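Local coordinates for protein N-hydroxyarylamine O-acetyltransferase (Bacillus cereus, PDB 4DMO) that probably transfers acetyl groups to arylamines and N-hydroxyarylamines, as an arylamine N-acetyltransferase with an unusual Cys-His-Glu catalytic triad, at residues H145-M157 and G161-K169. Residues are numbered along the deposited sequence; the frame is centred on the assembly and turned at random.
Sequences HSATGDYRIRKEM and GNYILEMRK
Arg152 and Arg154 clasp Glu166 between them on one face of an antiparallel beta hairpin, strands 149-157 and 163-168. In the large antiparallel sheet of this arylamine N-acetyltransferase, 163-168 also pairs with strand 183-188, and 149-157 with the short strand 144-146. Backbone bonds join the hydrogen-bonded pairs Asp150–Arg168, Arg152–Glu166 and Arg154–Ile164.

The charged face carries two salt-bridge networks. Arg154, bent at chi3 (-71°), turns side-on, NE to Glu166 OE1 and NH2 to Glu166 OE2, each 2.7 Å, with guanidinium and carboxylate planes 57° apart. Arginine suits this place because its several N-H groups share one plane: Arg154 serves both oxygens while Arg152 NE meets OE1 of Glu166 at 2.8 Å from the opposite face. Arg154 NH1 also binds Glu156 OE2, while Ile164 CD1 lies over one guanidinium face. Far from the hairpin's connecting loop, beside the type I turn Ser146 to Gly149, Asp150 OD2 forms a salt bridge with Arg168 NH1 at 3.0 Å.

The other face is largely apolar. Leu165 meets Ile153 and Tyr151, whose ring packs against Met167 CB. Lys155 CG sits over the Tyr163 ring, a CH-pi contact, while its NZ reaches Asn162 O through water. Leu123 of strand 120-124 covers Ile153 and Leu165.

With three bonds other than weak ones gripping its carboxylate, Glu166 is probably held ionised and fixed in rotation, tying both strands together by charge.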
loop_
_atom_site.group_PDB
_atom_site.type_symbol
_atom_site.label_atom_id
_atom_site.label_comp_id
_atom_site.label_asym_id
_atom_site.label_seq_id
_atom_site.Cartn_x
_atom_site.Cartn_y
_atom_site.Cartn_z
ATOM N N HIS A 145 -5.086 -13.416 -9.084
ATOM C CA HIS A 145 -6.076 -13.851 -8.103
ATOM C C HIS A 145 -5.469 -13.856 -6.695
ATOM O O HIS A 145 -4.484 -14.528 -6.446
ATOM C CB HIS A 145 -6.575 -15.263 -8.439
ATOM C CG HIS A 145 -6.997 -15.440 -9.869
ATOM N ND1 HIS A 145 -8.316 -15.395 -10.266
ATOM C CD2 HIS A 145 -6.270 -15.661 -10.995
ATOM C CE1 HIS A 145 -8.387 -15.582 -11.575
ATOM N NE2 HIS A 145 -7.160 -15.746 -12.041
ATOM N N SER A 146 -6.078 -13.123 -5.776
ATOM C CA SER A 146 -5.581 -13.063 -4.416
ATOM C C SER A 146 -6.768 -13.190 -3.487
ATOM O O SER A 146 -7.906 -13.132 -3.937
ATOM C CB SER A 146 -4.847 -11.738 -4.199
ATOM O OG SER A 146 -5.591 -10.862 -3.359
ATOM N N ALA A 147 -6.513 -13.375 -2.195
ATOM C CA ALA A 147 -7.597 -13.416 -1.214
ATOM C C ALA A 147 -8.341 -12.075 -1.067
ATOM O O ALA A 147 -9.429 -12.015 -0.449
ATOM C CB ALA A 147 -7.059 -13.847 0.121
ATOM N N THR A 148 -7.764 -10.980 -1.575
ATOM C CA THR A 148 -8.471 -9.694 -1.467
ATOM C C THR A 148 -9.359 -9.420 -2.697
ATOM O O THR A 148 -10.194 -8.523 -2.670
ATOM C CB THR A 148 -7.507 -8.517 -1.268
ATOM O OG1 THR A 148 -6.772 -8.269 -2.476
ATOM C CG2 THR A 148 -6.547 -8.817 -0.125
ATOM N N GLY A 149 -9.194 -10.199 -3.762
ATOM C CA GLY A 149 -9.998 -9.995 -4.952
ATOM C C GLY A 149 -9.211 -10.261 -6.197
ATOM O O GLY A 149 -8.104 -10.797 -6.112
ATOM N N ASP A 150 -9.782 -9.912 -7.357
ATOM C CA ASP A 150 -9.098 -10.117 -8.645
ATOM C C ASP A 150 -8.533 -8.794 -9.181
ATOM O O ASP A 150 -9.172 -7.767 -9.012
ATOM C CB ASP A 150 -10.073 -10.695 -9.680
ATOM C CG ASP A 150 -10.341 -12.180 -9.484
ATOM O OD1 ASP A 150 -10.514 -12.617 -8.325
ATOM O OD2 ASP A 150 -10.357 -12.909 -10.510
ATOM N N TYR A 151 -7.367 -8.827 -9.841
ATOM C CA TYR A 151 -6.708 -7.603 -10.300
ATOM C C TYR A 151 -6.104 -7.759 -11.672
ATOM O O TYR A 151 -5.548 -8.801 -11.975
ATOM C CB TYR A 151 -5.586 -7.193 -9.328
ATOM C CG TYR A 151 -6.085 -6.924 -7.945
ATOM C CD1 TYR A 151 -6.282 -7.964 -7.042
ATOM C CD2 TYR A 151 -6.412 -5.636 -7.546
ATOM C CE1 TYR A 151 -6.754 -7.713 -5.758
ATOM C CE2 TYR A 151 -6.904 -5.382 -6.267
ATOM C CZ TYR A 151 -7.056 -6.433 -5.381
ATOM O OH TYR A 151 -7.546 -6.195 -4.120
ATOM N N ARG A 152 -6.207 -6.721 -12.500
ATOM C CA ARG A 152 -5.617 -6.754 -13.835
ATOM C C ARG A 152 -5.352 -5.343 -14.308
ATOM O O ARG A 152 -6.037 -4.381 -13.916
ATOM C CB ARG A 152 -6.547 -7.472 -14.841
ATOM C CG ARG A 152 -7.599 -6.567 -15.468
ATOM C CD ARG A 152 -8.624 -7.298 -16.351
ATOM N NE ARG A 152 -9.799 -6.457 -16.632
ATOM C CZ ARG A 152 -10.907 -6.873 -17.253
ATOM N NH1 ARG A 152 -11.008 -8.133 -17.678
ATOM N NH2 ARG A 152 -11.931 -6.045 -17.440
ATOM N N ILE A 153 -4.395 -5.228 -15.205
ATOM C CA ILE A 153 -4.064 -3.935 -15.777
ATOM C C ILE A 153 -4.630 -3.818 -17.185
ATOM O O ILE A 153 -4.635 -4.786 -17.928
ATOM C CB ILE A 153 -2.546 -3.775 -15.858
ATOM C CG1 ILE A 153 -1.965 -3.666 -14.441
ATOM C CG2 ILE A 153 -2.192 -2.578 -16.729
ATOM C CD1 ILE A 153 -0.474 -3.591 -14.434
ATOM N N ARG A 154 -5.111 -2.639 -17.553
ATOM C CA ARG A 154 -5.475 -2.388 -18.936
ATOM C C ARG A 154 -4.907 -1.056 -19.361
ATOM O O ARG A 154 -4.877 -0.099 -18.583
ATOM C CB ARG A 154 -6.995 -2.435 -19.146
ATOM C CG ARG A 154 -7.583 -3.832 -18.971
ATOM C CD ARG A 154 -8.928 -3.988 -19.717
ATOM N NE ARG A 154 -10.015 -3.239 -19.085
ATOM C CZ ARG A 154 -10.577 -2.127 -19.579
ATOM N NH1 ARG A 154 -10.170 -1.599 -20.727
ATOM N NH2 ARG A 154 -11.540 -1.515 -18.905
ATOM N N LYS A 155 -4.400 -1.017 -20.582
ATOM C CA LYS A 155 -4.008 0.243 -21.187
ATOM C C LYS A 155 -5.298 0.965 -21.522
ATOM O O LYS A 155 -6.136 0.450 -22.254
ATOM C CB LYS A 155 -3.170 0.002 -22.448
ATOM C CG LYS A 155 -2.273 1.173 -22.847
ATOM C CD LYS A 155 -1.534 0.875 -24.168
ATOM C CE LYS A 155 -0.401 1.867 -24.447
ATOM N NZ LYS A 155 -0.914 3.267 -24.579
ATOM N N GLU A 156 -5.481 2.138 -20.940
ATOM C CA GLU A 156 -6.684 2.912 -21.171
ATOM C C GLU A 156 -6.529 4.365 -20.743
ATOM O O GLU A 156 -6.254 4.685 -19.584
ATOM C CB GLU A 156 -7.868 2.302 -20.457
ATOM C CG GLU A 156 -9.143 3.060 -20.742
ATOM C CD GLU A 156 -10.370 2.371 -20.188
ATOM O OE1 GLU A 156 -10.968 2.926 -19.248
ATOM O OE2 GLU A 156 -10.738 1.279 -20.696
ATOM N N MET A 157 -6.706 5.234 -21.723
ATOM C CA MET A 157 -6.606 6.658 -21.530
ATOM C C MET A 157 -7.816 7.057 -20.724
ATOM O O MET A 157 -8.935 6.680 -21.046
ATOM C CB MET A 157 -6.595 7.371 -22.885
ATOM C CG MET A 157 -6.199 8.847 -22.856
ATOM S SD MET A 157 -4.520 9.101 -22.313
ATOM C CE MET A 157 -3.746 7.659 -23.056
ATOM N N GLY A 161 -4.740 9.265 -16.211
ATOM C CA GLY A 161 -3.649 8.366 -16.518
ATOM C C GLY A 161 -3.769 7.802 -17.918
ATOM O O GLY A 161 -4.668 8.170 -18.678
ATOM N N ASN A 162 -2.839 6.916 -18.266
ATOM C CA ASN A 162 -2.926 6.179 -19.511
ATOM C C ASN A 162 -2.971 4.678 -19.285
ATOM O O ASN A 162 -2.978 3.921 -20.253
ATOM C CB ASN A 162 -1.790 6.539 -20.465
ATOM C CG ASN A 162 -0.473 6.690 -19.779
ATOM O OD1 ASN A 162 -0.066 5.850 -18.972
ATOM N ND2 ASN A 162 0.203 7.791 -20.071
ATOM N N TYR A 163 -3.010 4.256 -18.017
ATOM C CA TYR A 163 -3.252 2.851 -17.664
ATOM C C TYR A 163 -4.216 2.797 -16.492
ATOM O O TYR A 163 -4.509 3.802 -15.850
ATOM C CB TYR A 163 -1.965 2.132 -17.274
ATOM C CG TYR A 163 -1.078 1.733 -18.431
ATOM C CD1 TYR A 163 -1.176 0.463 -18.980
ATOM C CD2 TYR A 163 -0.139 2.604 -18.959
ATOM C CE1 TYR A 163 -0.381 0.076 -20.018
ATOM C CE2 TYR A 163 0.677 2.225 -20.001
ATOM C CZ TYR A 163 0.549 0.946 -20.529
ATOM O OH TYR A 163 1.331 0.510 -21.587
ATOM N N ILE A 164 -4.730 1.619 -16.221
ATOM C CA ILE A 164 -5.655 1.461 -15.123
ATOM C C ILE A 164 -5.407 0.145 -14.436
ATOM O O ILE A 164 -4.959 -0.831 -15.058
ATOM C CB ILE A 164 -7.146 1.511 -15.557
ATOM C CG1 ILE A 164 -7.521 0.291 -16.407
ATOM C CG2 ILE A 164 -7.463 2.817 -16.292
ATOM C CD1 ILE A 164 -9.035 0.286 -16.821
ATOM N N LEU A 165 -5.691 0.149 -13.134
ATOM C CA LEU A 165 -5.759 -1.067 -12.352
ATOM C C LEU A 165 -7.204 -1.333 -12.022
ATOM O O LEU A 165 -7.855 -0.551 -11.308
ATOM C CB LEU A 165 -4.961 -0.941 -11.065
ATOM C CG LEU A 165 -5.054 -2.249 -10.305
ATOM C CD1 LEU A 165 -4.237 -3.302 -11.005
ATOM C CD2 LEU A 165 -4.632 -2.096 -8.861
ATOM N N GLU A 166 -7.706 -2.431 -12.573
ATOM C CA GLU A 166 -9.065 -2.852 -12.369
ATOM C C GLU A 166 -9.096 -3.993 -11.381
ATOM O O GLU A 166 -8.141 -4.728 -11.225
ATOM C CB GLU A 166 -9.665 -3.340 -13.692
ATOM C CG GLU A 166 -10.434 -2.302 -14.464
ATOM C CD GLU A 166 -10.836 -2.808 -15.824
ATOM O OE1 GLU A 166 -10.094 -3.653 -16.369
ATOM O OE2 GLU A 166 -11.898 -2.393 -16.332
ATOM N N MET A 167 -10.222 -4.157 -10.729
ATOM C CA MET A 167 -10.336 -5.182 -9.723
ATOM C C MET A 167 -11.776 -5.630 -9.492
ATOM O O MET A 167 -12.751 -4.905 -9.779
ATOM C CB MET A 167 -9.788 -4.662 -8.398
ATOM C CG MET A 167 -10.681 -3.603 -7.742
ATOM S SD MET A 167 -9.903 -2.703 -6.371
ATOM C CE MET A 167 -11.190 -1.532 -5.900
ATOM N N ARG A 168 -11.902 -6.815 -8.918
ATOM C CA ARG A 168 -13.189 -7.227 -8.409
ATOM C C ARG A 168 -13.057 -8.114 -7.178
ATOM O O ARG A 168 -12.079 -8.866 -7.054
ATOM C CB ARG A 168 -13.961 -7.909 -9.532
ATOM C CG ARG A 168 -13.245 -9.049 -10.172
ATOM C CD ARG A 168 -13.970 -9.452 -11.465
ATOM N NE ARG A 168 -14.551 -10.797 -11.449
ATOM C CZ ARG A 168 -13.898 -11.902 -11.787
ATOM N NH1 ARG A 168 -12.621 -11.846 -12.126
ATOM N NH2 ARG A 168 -14.515 -13.069 -11.761
ATOM N N LYS A 169 -14.031 -7.992 -6.268
ATOM C CA LYS A 169 -14.252 -8.968 -5.191
ATOM C C LYS A 169 -13.439 -8.679 -3.944
ATOM O O LYS A 169 -13.745 -9.206 -2.872
ATOM C CB LYS A 169 -13.914 -10.378 -5.669
ATOM C CG LYS A 169 -14.712 -10.912 -6.871
ATOM C CD LYS A 169 -14.001 -12.176 -7.408
ATOM C CE LYS A 169 -14.902 -13.093 -8.208
ATOM N NZ LYS A 169 -14.097 -14.230 -8.742
HETATM O O HOH W 1 -2.950 4.598 -23.251
#